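Local coordinates for oxidoreductase, NAD-binding/iron-sulfur cluster-binding protein (Nitratireductor pacificus pht-3B, PDB 6ZXU) that probably catalyses reductive dehalogenation with a bound cobalamin and two [4Fe-4S] iron-sulfur clusters, at residues 176-181 with 453-458; 341-346 with 445-450; 167-172 with 231-236; 171-176 with 196-201. All coordinates share one frame; numbering follows the deposited sequence.

Interaction 1 (176-181 with 453-458); sequences CAEIAA and YMRGAE
Glu-178 carries this contact: its carboxylate meets Met-454, Arg-455 and Glu-458 of helix 445-469. Its CG is anti to the backbone N (chi1 -180°), which sends the chain out from helix 168-190 toward helix 445-469. The two short helical segments run roughly antiparallel, with axes 12.3 Å apart, so long side chains make the contact. OE2 accepts from Arg-455 NH2 at 2.7 Å in a nearly straight salt bridge. It uses its syn lone pair and lies in the guanidinium plane. OE1 accepts from Arg-455 NE at 3.1 Å, but the position of OE1 is less certain because the model puts it too close to Glu-458. The carboxylate and guanidinium are nearly coplanar, as suits a two-pronged grip. Met-454 comes from the opposite direction, with SD 3.5 Å from Glu-178 CD and CE 3.3 Å from Glu-178 OE2. Arg-175 also forms salt bridges to both glutamates. With an alanine at Arg-455, the buried Glu-178 OE2 is likely to lose its cationic mate, and Asp-118 the partner it has in Arg-455 NH1. Next along, Ile-179 adds little to helix 445-469 and packs on Phe-146 and Val-148 of strand 142-149. Tyr-453, on the same segment as Arg-455, touches the cobalamin, so the ion pairs lie on a helix that also lines that pocket. The contact thus places helix 168-190 between strand 142-149 and helix 445-469. Phe-84 of helix 74-85 touches both glutamates, and helix 342-354 packs nearby through Leu-350, Ile-351 and Met-354.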
loop_
_atom_site.group_PDB
_atom_site.type_symbol
_atom_site.label_atom_id
_atom_site.label_comp_id
_atom_site.label_asym_id
_atom_site.label_seq_id
_atom_site.Cartn_x
_atom_site.Cartn_y
_atom_site.Cartn_z
ATOM N N CYS A 176 -11.027 9.304 6.785
ATOM C CA CYS A 176 -12.042 9.991 5.959
ATOM C C CYS A 176 -11.531 11.276 5.343
ATOM O O CYS A 176 -11.725 11.518 4.159
ATOM C CB CYS A 176 -13.286 10.242 6.748
ATOM S SG CYS A 176 -14.220 8.749 7.041
ATOM N N ALA A 177 -10.768 12.046 6.101
ATOM C CA ALA A 177 -10.172 13.254 5.573
ATOM C C ALA A 177 -9.179 12.948 4.508
ATOM O O ALA A 177 -9.090 13.594 3.512
ATOM C CB ALA A 177 -9.520 13.994 6.696
ATOM N N GLU A 178 -8.361 11.938 4.759
ATOM C CA GLU A 178 -7.385 11.493 3.789
ATOM C C GLU A 178 -8.025 11.145 2.456
ATOM O O GLU A 178 -7.616 11.648 1.392
ATOM C CB GLU A 178 -6.721 10.224 4.331
ATOM C CG GLU A 178 -5.651 9.627 3.429
ATOM C CD GLU A 178 -5.681 8.074 3.429
ATOM O OE1 GLU A 178 -5.324 7.424 4.456
ATOM O OE2 GLU A 178 -6.086 7.456 2.389
ATOM N N ILE A 179 -9.010 10.256 2.474
ATOM C CA ILE A 179 -9.716 9.845 1.259
ATOM C C ILE A 179 -10.410 11.037 0.594
ATOM O O ILE A 179 -10.304 11.241 -0.601
ATOM C CB ILE A 179 -10.743 8.710 1.558
ATOM C CG1 ILE A 179 -9.985 7.497 2.077
ATOM C CG2 ILE A 179 -11.576 8.427 0.324
ATOM C CD1 ILE A 179 -10.873 6.365 2.521
ATOM N N ALA A 180 -11.088 11.875 1.375
ATOM C CA ALA A 180 -11.781 13.072 0.791
ATOM C C ALA A 180 -10.837 14.055 0.121
ATOM O O ALA A 180 -11.161 14.624 -0.908
ATOM C CB ALA A 180 -12.584 13.778 1.875
ATOM N N ALA A 181 -9.645 14.249 0.706
ATOM C CA ALA A 181 -8.606 15.118 0.154
ATOM C C ALA A 181 -8.059 14.570 -1.131
ATOM O O ALA A 181 -7.910 15.323 -2.097
ATOM C CB ALA A 181 -7.461 15.293 1.146
ATOM N N TYR A 453 2.224 3.800 -0.547
ATOM C CA TYR A 453 3.203 4.730 0.055
ATOM C C TYR A 453 2.516 5.748 0.967
ATOM O O TYR A 453 2.920 5.923 2.120
ATOM C CB TYR A 453 3.906 5.490 -1.008
ATOM C CG TYR A 453 5.011 4.723 -1.674
ATOM C CD1 TYR A 453 5.721 3.795 -0.988
ATOM C CD2 TYR A 453 5.398 5.028 -2.939
ATOM C CE1 TYR A 453 6.783 3.154 -1.584
ATOM C CE2 TYR A 453 6.423 4.369 -3.574
ATOM C CZ TYR A 453 7.162 3.465 -2.879
ATOM O OH TYR A 453 8.294 2.825 -3.472
ATOM N N MET A 454 1.430 6.318 0.494
ATOM C CA MET A 454 0.687 7.263 1.253
ATOM C C MET A 454 0.038 6.662 2.477
ATOM O O MET A 454 0.176 7.195 3.601
ATOM C CB MET A 454 -0.357 7.941 0.345
ATOM C CG MET A 454 -1.255 9.016 0.987
ATOM S SD MET A 454 -2.630 8.226 1.810
ATOM C CE MET A 454 -3.419 7.124 0.501
ATOM N N ARG A 455 -0.619 5.542 2.321
ATOM C CA ARG A 455 -1.262 4.877 3.437
ATOM C C ARG A 455 -0.265 4.429 4.486
ATOM O O ARG A 455 -0.494 4.603 5.724
ATOM C CB ARG A 455 -2.043 3.676 2.957
ATOM C CG ARG A 455 -2.772 2.877 4.015
ATOM C CD ARG A 455 -3.808 3.668 4.805
ATOM N NE ARG A 455 -4.676 4.477 3.915
ATOM C CZ ARG A 455 -5.638 3.965 3.117
ATOM N NH1 ARG A 455 -5.865 2.652 3.094
ATOM N NH2 ARG A 455 -6.366 4.779 2.325
ATOM N N GLY A 456 0.844 3.845 4.046
ATOM C CA GLY A 456 1.929 3.454 4.966
ATOM C C GLY A 456 2.504 4.640 5.786
ATOM O O GLY A 456 2.662 4.517 6.968
ATOM N N ALA A 457 2.821 5.708 5.105
ATOM C CA ALA A 457 3.396 6.901 5.689
ATOM C C ALA A 457 2.497 7.469 6.735
ATOM O O ALA A 457 2.959 7.869 7.816
ATOM C CB ALA A 457 3.736 7.946 4.664
ATOM N N GLU A 458 1.201 7.473 6.490
ATOM C CA GLU A 458 0.218 7.860 7.503
ATOM C C GLU A 458 0.225 7.010 8.734
ATOM O O GLU A 458 0.265 7.493 9.872
ATOM C CB GLU A 458 -1.176 7.880 6.860
ATOM C CG GLU A 458 -2.358 8.071 7.802
ATOM C CD GLU A 458 -3.676 7.830 7.017
ATOM O OE1 GLU A 458 -3.811 8.396 5.937
ATOM O OE2 GLU A 458 -4.594 7.144 7.450
#

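Interaction 2 (341-346 with 445-450); sequences HPLALG and SASQSM
The capped first turn of helix 342-354 packs against the start of helix 445-469, with Ser-447 facing His-341, Leu-343 and Ala-344. The backbones come close: the CA atoms of Ala-344 and Ser-447 are 4.9 Å apart. Small side chains at both positions allow this. Ser-447 OG does the touching. It is anti to the carbonyl carbon (chi1 -73°) and projects toward the turn. It lies 3.5 Å from Ala-344 CB and 3.3 Å from Ala-344 N. Leu-343 CB is next, 3.9 Å from Ser-447 OG. The His-341 ring is met obliquely and at longer range. That imidazole is the N-cap group: Leu-343 N donates to His-341 ND1 at 3.0 Å, from a little out of the ring plane. Pro-342 CD lies over one face of the ring. The other ring nitrogen, NE2, bonds to Phe-642 O, so the imidazole is tied at both nitrogens and its rotation is fixed. Around the contact, Pro-342 and Leu-343 pack on Tyr-186 of helix 168-190, and Pro-342 and Leu-345 touch Val-646 of strand 645-647. On helix 445-469, Gln-448 packs against helix 432-437, while Ser-449 touches the cobalamin.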
loop_
_atom_site.group_PDB
_atom_site.type_symbol
_atom_site.label_atom_id
_atom_site.label_comp_id
_atom_site.label_asym_id
_atom_site.label_seq_id
_atom_site.Cartn_x
_atom_site.Cartn_y
_atom_site.Cartn_z
ATOM N N HIS A 341 -0.741 10.605 -13.724
ATOM C CA HIS A 341 -2.177 10.386 -13.662
ATOM C C HIS A 341 -2.796 11.265 -12.593
ATOM O O HIS A 341 -2.194 11.476 -11.544
ATOM C CB HIS A 341 -2.452 8.914 -13.380
ATOM C CG HIS A 341 -3.887 8.540 -13.518
ATOM N ND1 HIS A 341 -4.828 8.847 -12.561
ATOM C CD2 HIS A 341 -4.536 7.873 -14.485
ATOM C CE1 HIS A 341 -6.005 8.363 -12.926
ATOM N NE2 HIS A 341 -5.853 7.791 -14.108
ATOM N N PRO A 342 -3.993 11.840 -12.848
ATOM C CA PRO A 342 -4.629 12.764 -11.853
ATOM C C PRO A 342 -4.881 12.209 -10.462
ATOM O O PRO A 342 -4.892 12.971 -9.490
ATOM C CB PRO A 342 -5.986 13.072 -12.499
ATOM C CG PRO A 342 -5.716 13.018 -13.950
ATOM C CD PRO A 342 -4.725 11.891 -14.140
ATOM N N LEU A 343 -5.107 10.912 -10.341
ATOM C CA LEU A 343 -5.288 10.302 -9.046
ATOM C C LEU A 343 -4.037 10.341 -8.196
ATOM O O LEU A 343 -4.086 10.701 -7.012
ATOM C CB LEU A 343 -5.798 8.853 -9.199
ATOM C CG LEU A 343 -6.139 8.134 -7.902
ATOM C CD1 LEU A 343 -7.229 8.823 -7.083
ATOM C CD2 LEU A 343 -6.566 6.692 -8.172
ATOM N N ALA A 344 -2.905 9.972 -8.791
ATOM C CA ALA A 344 -1.625 10.120 -8.111
ATOM C C ALA A 344 -1.325 11.600 -7.724
ATOM O O ALA A 344 -0.885 11.891 -6.622
ATOM C CB ALA A 344 -0.523 9.600 -9.014
ATOM N N LEU A 345 -1.598 12.519 -8.623
ATOM C CA LEU A 345 -1.497 13.951 -8.296
ATOM C C LEU A 345 -2.382 14.349 -7.114
ATOM O O LEU A 345 -2.004 15.217 -6.323
ATOM C CB LEU A 345 -1.819 14.841 -9.519
ATOM C CG LEU A 345 -0.703 14.825 -10.568
ATOM C CD1 LEU A 345 -1.152 15.340 -11.897
ATOM C CD2 LEU A 345 0.456 15.705 -10.081
ATOM N N GLY A 346 -3.520 13.706 -6.928
ATOM C CA GLY A 346 -4.365 13.964 -5.716
ATOM C C GLY A 346 -3.687 13.529 -4.468
ATOM O O GLY A 346 -3.971 14.043 -3.384
ATOM N N SER A 445 -0.345 2.318 -12.749
ATOM C CA SER A 445 0.716 1.612 -12.030
ATOM C C SER A 445 1.288 2.440 -10.872
ATOM O O SER A 445 1.288 2.000 -9.736
ATOM C CB SER A 445 1.844 1.211 -12.970
ATOM O OG SER A 445 2.886 0.610 -12.260
ATOM N N ALA A 446 1.694 3.653 -11.170
ATOM C CA ALA A 446 2.236 4.494 -10.153
ATOM C C ALA A 446 1.201 4.883 -9.104
ATOM O O ALA A 446 1.567 5.108 -7.934
ATOM C CB ALA A 446 2.830 5.739 -10.729
ATOM N N SER A 447 -0.077 4.959 -9.476
ATOM C CA SER A 447 -1.115 5.220 -8.469
ATOM C C SER A 447 -1.258 4.075 -7.506
ATOM O O SER A 447 -1.578 4.292 -6.318
ATOM C CB SER A 447 -2.480 5.531 -9.183
ATOM O OG SER A 447 -2.498 6.806 -9.780
ATOM N N GLN A 448 -1.021 2.839 -7.944
ATOM C CA GLN A 448 -0.987 1.707 -7.031
ATOM C C GLN A 448 0.166 1.805 -6.062
ATOM O O GLN A 448 0.010 1.578 -4.850
ATOM C CB GLN A 448 -0.922 0.373 -7.789
ATOM C CG GLN A 448 -2.222 -0.007 -8.517
ATOM C CD GLN A 448 -2.345 -1.518 -8.789
ATOM O OE1 GLN A 448 -1.966 -1.991 -9.868
ATOM N NE2 GLN A 448 -2.851 -2.289 -7.780
ATOM N N SER A 449 1.313 2.185 -6.544
ATOM C CA SER A 449 2.498 2.423 -5.655
ATOM C C SER A 449 2.242 3.532 -4.655
ATOM O O SER A 449 2.504 3.386 -3.463
ATOM C CB SER A 449 3.730 2.795 -6.503
ATOM O OG SER A 449 4.119 1.714 -7.290
ATOM N N MET A 450 1.693 4.641 -5.126
ATOM C CA MET A 450 1.547 5.840 -4.276
ATOM C C MET A 450 0.485 5.671 -3.225
ATOM O O MET A 450 0.639 6.188 -2.119
ATOM C CB MET A 450 1.243 7.088 -5.128
ATOM C CG MET A 450 2.375 7.574 -6.018
ATOM S SD MET A 450 3.835 8.097 -5.046
ATOM C CE MET A 450 5.187 7.213 -5.939
#

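Interaction 3 (167-172 with 231-236); sequences TNAART and GFRLGV
One face of the Arg-233 guanidinium is covered by Ala-169 CB, which sits 3.8 Å above the plane and is offset toward the rim. The Arg-171 guanidinium has Thr-172 CB at its edge, in plane. The charged nitrogens of Arg-233 look to other partners: NE to Asp-173, and NH1 to Glu-63 and Pro-62 O. Ala-169 packs on a guanidinium whose charge has acidic partners in Asp-173 and Glu-63. The rest of Arg-233 is bent at chi2 and chi3, and this folds its chain against the helix. Its CG lies 3.8 Å from Ala-169 O. Thr-172 meets the start of the same chain, with CG2 3.7 Å from Arg-233 CG and just as near to Arg-233 CB. Thr-172 OG1 stands beside the backbone N (chi1 -50°), which leaves the methyl CG2 anti to that N and turned to Arg-233. OG1 donates to Asn-168 O at 2.7 Å from above the carbonyl plane, while Thr-172 N reaches that oxygen from the other face. OG1 also accepts from Arg-171 NH1 at 2.9 Å, so the buried hydroxyl is satisfied within its own helix. No hydrogen bond crosses the contact. Arg-233 points from strand 232-239 toward helix 168-190, whereas Leu-234 turns away and packs on helix 206-212. This is the layered helix-sheet-helix arrangement around a four-stranded antiparallel sheet.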
loop_
_atom_site.group_PDB
_atom_site.type_symbol
_atom_site.label_atom_id
_atom_site.label_comp_id
_atom_site.label_asym_id
_atom_site.label_seq_id
_atom_site.Cartn_x
_atom_site.Cartn_y
_atom_site.Cartn_z
ATOM N N THR A 167 -10.380 6.130 20.707
ATOM C CA THR A 167 -9.789 6.888 19.611
ATOM C C THR A 167 -10.390 6.544 18.221
ATOM O O THR A 167 -9.946 7.069 17.236
ATOM C CB THR A 167 -8.274 6.623 19.508
ATOM O OG1 THR A 167 -8.065 5.258 19.101
ATOM C CG2 THR A 167 -7.585 6.889 20.842
ATOM N N ASN A 168 -11.439 5.789 18.188
ATOM C CA ASN A 168 -11.877 5.230 16.919
ATOM C C ASN A 168 -12.505 6.232 15.996
ATOM O O ASN A 168 -12.224 6.270 14.803
ATOM C CB ASN A 168 -12.801 4.052 17.184
ATOM C CG ASN A 168 -12.522 2.885 16.269
ATOM O OD1 ASN A 168 -12.121 3.054 15.109
ATOM N ND2 ASN A 168 -12.689 1.719 16.775
ATOM N N ALA A 169 -13.279 7.140 16.535
ATOM C CA ALA A 169 -13.897 8.169 15.701
ATOM C C ALA A 169 -12.900 9.116 15.141
ATOM O O ALA A 169 -12.976 9.502 13.988
ATOM C CB ALA A 169 -14.931 8.934 16.507
ATOM N N ALA A 170 -11.900 9.463 15.924
ATOM C CA ALA A 170 -10.775 10.312 15.419
ATOM C C ALA A 170 -9.840 9.588 14.435
ATOM O O ALA A 170 -9.468 10.117 13.420
ATOM C CB ALA A 170 -9.963 10.840 16.592
ATOM N N ARG A 171 -9.514 8.336 14.735
ATOM C CA ARG A 171 -8.802 7.460 13.807
ATOM C C ARG A 171 -9.566 7.331 12.473
ATOM O O ARG A 171 -9.013 7.494 11.402
ATOM C CB ARG A 171 -8.603 6.099 14.474
ATOM C CG ARG A 171 -8.018 4.960 13.628
ATOM C CD ARG A 171 -9.171 4.163 13.083
ATOM N NE ARG A 171 -8.874 2.905 12.435
ATOM C CZ ARG A 171 -9.660 2.380 11.520
ATOM N NH1 ARG A 171 -10.812 2.945 11.200
ATOM N NH2 ARG A 171 -9.351 1.225 10.982
ATOM N N THR A 172 -10.834 7.025 12.559
ATOM C CA THR A 172 -11.629 6.862 11.359
ATOM C C THR A 172 -11.896 8.213 10.662
ATOM O O THR A 172 -11.865 8.281 9.433
ATOM C CB THR A 172 -12.887 6.116 11.712
ATOM O OG1 THR A 172 -12.555 4.923 12.459
ATOM C CG2 THR A 172 -13.644 5.762 10.459
ATOM N N GLY A 231 -19.532 0.447 13.706
ATOM C CA GLY A 231 -19.554 1.865 13.611
ATOM C C GLY A 231 -18.708 2.329 12.468
ATOM O O GLY A 231 -18.019 1.544 11.823
ATOM N N PHE A 232 -18.816 3.614 12.145
ATOM C CA PHE A 232 -18.208 4.162 10.977
ATOM C C PHE A 232 -18.189 5.719 11.112
ATOM O O PHE A 232 -18.855 6.274 11.976
ATOM C CB PHE A 232 -18.964 3.759 9.703
ATOM C CG PHE A 232 -20.369 4.274 9.663
ATOM C CD1 PHE A 232 -21.385 3.565 10.258
ATOM C CD2 PHE A 232 -20.655 5.494 9.106
ATOM C CE1 PHE A 232 -22.688 4.053 10.255
ATOM C CE2 PHE A 232 -21.974 5.979 9.077
ATOM C CZ PHE A 232 -22.969 5.266 9.644
ATOM N N ARG A 233 -17.422 6.359 10.228
ATOM C CA ARG A 233 -17.420 7.774 10.032
ATOM C C ARG A 233 -17.521 8.072 8.575
ATOM O O ARG A 233 -17.282 7.184 7.744
ATOM C CB ARG A 233 -16.180 8.454 10.662
ATOM C CG ARG A 233 -15.981 8.105 12.105
ATOM C CD ARG A 233 -17.006 8.735 13.068
ATOM N NE ARG A 233 -16.759 10.165 13.167
ATOM C CZ ARG A 233 -17.368 10.999 14.003
ATOM N NH1 ARG A 233 -18.262 10.604 14.875
ATOM N NH2 ARG A 233 -16.989 12.261 13.994
ATOM N N LEU A 234 -17.909 9.331 8.255
ATOM C CA LEU A 234 -18.206 9.769 6.881
ATOM C C LEU A 234 -17.262 10.792 6.301
ATOM O O LEU A 234 -16.728 11.612 7.017
ATOM C CB LEU A 234 -19.589 10.405 6.819
ATOM C CG LEU A 234 -20.736 9.503 7.244
ATOM C CD1 LEU A 234 -21.987 10.368 7.516
ATOM C CD2 LEU A 234 -21.005 8.480 6.144
ATOM N N GLY A 235 -17.043 10.694 4.990
ATOM C CA GLY A 235 -16.417 11.726 4.214
ATOM C C GLY A 235 -17.322 11.987 3.005
ATOM O O GLY A 235 -18.076 11.123 2.582
ATOM N N VAL A 236 -17.228 13.190 2.454
ATOM C CA VAL A 236 -18.017 13.652 1.290
ATOM C C VAL A 236 -17.114 14.457 0.379
ATOM O O VAL A 236 -16.229 15.199 0.816
ATOM C CB VAL A 236 -19.213 14.511 1.721
ATOM C CG1 VAL A 236 -19.888 15.091 0.503
ATOM C CG2 VAL A 236 -20.179 13.702 2.577
#

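Interaction 4 (171-176 with 196-201); sequences RTDMRC and GHFSGD
Asp-173 and Cys-176, one helical turn apart, lie beside the end of strand 194-198, where Phe-198 to Asp-201 form a type I beta turn; the CA atoms of Cys-176 and Phe-198 are 6.4 Å apart. The motif is a helix followed by the strand that returns along it, here at an edge of an antiparallel sheet. Phe-198 and Asp-201 close the turn with two backbone hydrogen bonds. Phe-198 takes the crowded position, with CG between the backbone N and the carbonyl carbon (chi1 78°), and its ring lies between helix and turn. Asp-173 CB is at the ring edge, in plane, and Phe-198 CD2 is 3.6 Å from Asp-173 O. Gly-200 N lies over one face. Cys-176 CB adds a looser apolar touch, 4.3 Å from Phe-198 CB. The Asp-173 carboxylate comes alongside Ser-199, with OD2 3.5 Å from Ser-199 CB. OD1 forms a salt bridge with Arg-233 NE. Replacing Asp-173 with an alanine would probably leave Arg-233 NE without this mate and set the bridging water free to shift. That water donates to Asp-173 OD1 at 2.8 Å and accepts from Ser-199 N at 2.8 Å.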
loop_
_atom_site.group_PDB
_atom_site.type_symbol
_atom_site.label_atom_id
_atom_site.label_comp_id
_atom_site.label_asym_id
_atom_site.label_seq_id
_atom_site.Cartn_x
_atom_site.Cartn_y
_atom_site.Cartn_z
ATOM N N ARG A 171 -9.514 8.336 14.735
ATOM C CA ARG A 171 -8.802 7.460 13.807
ATOM C C ARG A 171 -9.566 7.331 12.473
ATOM O O ARG A 171 -9.013 7.494 11.402
ATOM C CB ARG A 171 -8.603 6.099 14.474
ATOM C CG ARG A 171 -8.018 4.960 13.628
ATOM C CD ARG A 171 -9.171 4.163 13.083
ATOM N NE ARG A 171 -8.874 2.905 12.435
ATOM C CZ ARG A 171 -9.660 2.380 11.520
ATOM N NH1 ARG A 171 -10.812 2.945 11.200
ATOM N NH2 ARG A 171 -9.351 1.225 10.982
ATOM N N THR A 172 -10.834 7.025 12.559
ATOM C CA THR A 172 -11.629 6.862 11.359
ATOM C C THR A 172 -11.896 8.213 10.662
ATOM O O THR A 172 -11.865 8.281 9.433
ATOM C CB THR A 172 -12.887 6.116 11.712
ATOM O OG1 THR A 172 -12.555 4.923 12.459
ATOM C CG2 THR A 172 -13.644 5.762 10.459
ATOM N N ASP A 173 -12.108 9.278 11.411
ATOM C CA ASP A 173 -12.110 10.620 10.777
ATOM C C ASP A 173 -10.853 10.926 9.992
ATOM O O ASP A 173 -10.906 11.512 8.900
ATOM C CB ASP A 173 -12.378 11.742 11.805
ATOM C CG ASP A 173 -13.846 11.899 12.160
ATOM O OD1 ASP A 173 -14.754 11.332 11.461
ATOM O OD2 ASP A 173 -14.120 12.569 13.169
ATOM N N MET A 174 -9.700 10.624 10.571
ATOM C CA MET A 174 -8.422 10.824 9.836
ATOM C C MET A 174 -8.418 10.139 8.466
ATOM O O MET A 174 -8.021 10.715 7.440
ATOM C CB MET A 174 -7.234 10.296 10.701
ATOM C CG MET A 174 -5.897 10.446 10.033
ATOM S SD MET A 174 -4.582 9.507 10.921
ATOM C CE MET A 174 -5.218 7.791 10.780
ATOM N N ARG A 175 -8.812 8.889 8.443
ATOM C CA ARG A 175 -8.876 8.146 7.197
ATOM C C ARG A 175 -9.907 8.778 6.257
ATOM O O ARG A 175 -9.669 8.840 5.084
ATOM C CB ARG A 175 -9.184 6.684 7.528
ATOM C CG ARG A 175 -9.259 5.758 6.351
ATOM C CD ARG A 175 -7.997 5.627 5.548
ATOM N NE ARG A 175 -6.783 5.598 6.410
ATOM C CZ ARG A 175 -6.391 4.549 7.136
ATOM N NH1 ARG A 175 -7.130 3.420 7.163
ATOM N NH2 ARG A 175 -5.272 4.627 7.911
ATOM N N CYS A 176 -11.027 9.304 6.785
ATOM C CA CYS A 176 -12.042 9.991 5.959
ATOM C C CYS A 176 -11.531 11.276 5.343
ATOM O O CYS A 176 -11.725 11.518 4.159
ATOM C CB CYS A 176 -13.286 10.242 6.748
ATOM S SG CYS A 176 -14.220 8.749 7.041
ATOM N N GLY A 196 -13.665 18.541 -0.372
ATOM C CA GLY A 196 -13.822 17.433 0.526
ATOM C C GLY A 196 -14.333 17.899 1.856
ATOM O O GLY A 196 -14.119 19.050 2.255
ATOM N N HIS A 197 -15.031 17.018 2.521
ATOM C CA HIS A 197 -15.639 17.305 3.796
ATOM C C HIS A 197 -15.535 16.133 4.702
ATOM O O HIS A 197 -15.688 14.968 4.256
ATOM C CB HIS A 197 -17.169 17.674 3.619
ATOM C CG HIS A 197 -17.466 18.644 2.532
ATOM N ND1 HIS A 197 -17.769 19.975 2.751
ATOM C CD2 HIS A 197 -17.501 18.482 1.193
ATOM C CE1 HIS A 197 -17.996 20.574 1.604
ATOM N NE2 HIS A 197 -17.855 19.690 0.641
ATOM N N PHE A 198 -15.356 16.371 5.993
ATOM C CA PHE A 198 -15.469 15.316 6.970
ATOM C C PHE A 198 -15.772 16.007 8.275
ATOM O O PHE A 198 -15.931 17.226 8.307
ATOM C CB PHE A 198 -14.198 14.455 7.043
ATOM C CG PHE A 198 -13.064 15.089 7.812
ATOM C CD1 PHE A 198 -12.441 16.175 7.291
ATOM C CD2 PHE A 198 -12.663 14.596 9.041
ATOM C CE1 PHE A 198 -11.436 16.782 8.006
ATOM C CE2 PHE A 198 -11.627 15.160 9.734
ATOM C CZ PHE A 198 -11.060 16.306 9.240
ATOM N N SER A 199 -15.963 15.236 9.314
ATOM C CA SER A 199 -16.429 15.826 10.578
ATOM C C SER A 199 -15.615 17.069 11.046
ATOM O O SER A 199 -16.156 18.016 11.532
ATOM C CB SER A 199 -16.386 14.773 11.637
ATOM O OG SER A 199 -16.763 15.380 12.839
ATOM N N GLY A 200 -14.291 16.983 10.937
ATOM C CA GLY A 200 -13.394 18.031 11.291
ATOM C C GLY A 200 -13.441 19.304 10.458
ATOM O O GLY A 200 -13.009 20.347 10.951
ATOM N N ASP A 201 -14.028 19.260 9.254
ATOM C CA ASP A 201 -14.168 20.407 8.392
ATOM C C ASP A 201 -15.181 20.066 7.330
ATOM O O ASP A 201 -14.850 19.440 6.306
ATOM C CB ASP A 201 -12.819 20.760 7.739
ATOM C CG ASP A 201 -12.842 22.101 6.942
ATOM O OD1 ASP A 201 -13.708 22.291 6.080
ATOM O OD2 ASP A 201 -11.967 22.983 7.180
HETATM O O HOH W 1 -16.425 12.455 9.506
#

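How the interactions relate
Helix 168-190 takes part in interactions 1, 3 and 4, while helix 445-469 serves interactions 1 and 2. Interactions 1 and 2 are buried near the middle of the chain and join helix to helix, on a helix that also lines the cobalamin pocket. The first is ionic and reaches across widely spaced axes; the second relies on small residues and close backbones. Interactions 3 and 4 lie farther out, about 7 Å apart between centres, and set the helix on neighbouring strands of one sheet. Interaction 3 is buried van der Waals packing, whereas interaction 4 is partly exposed and water-bridged. The Arg-233 to Asp-173 salt bridge links these two, and Arg-175 to Glu-458 links interaction 4 to interaction 1.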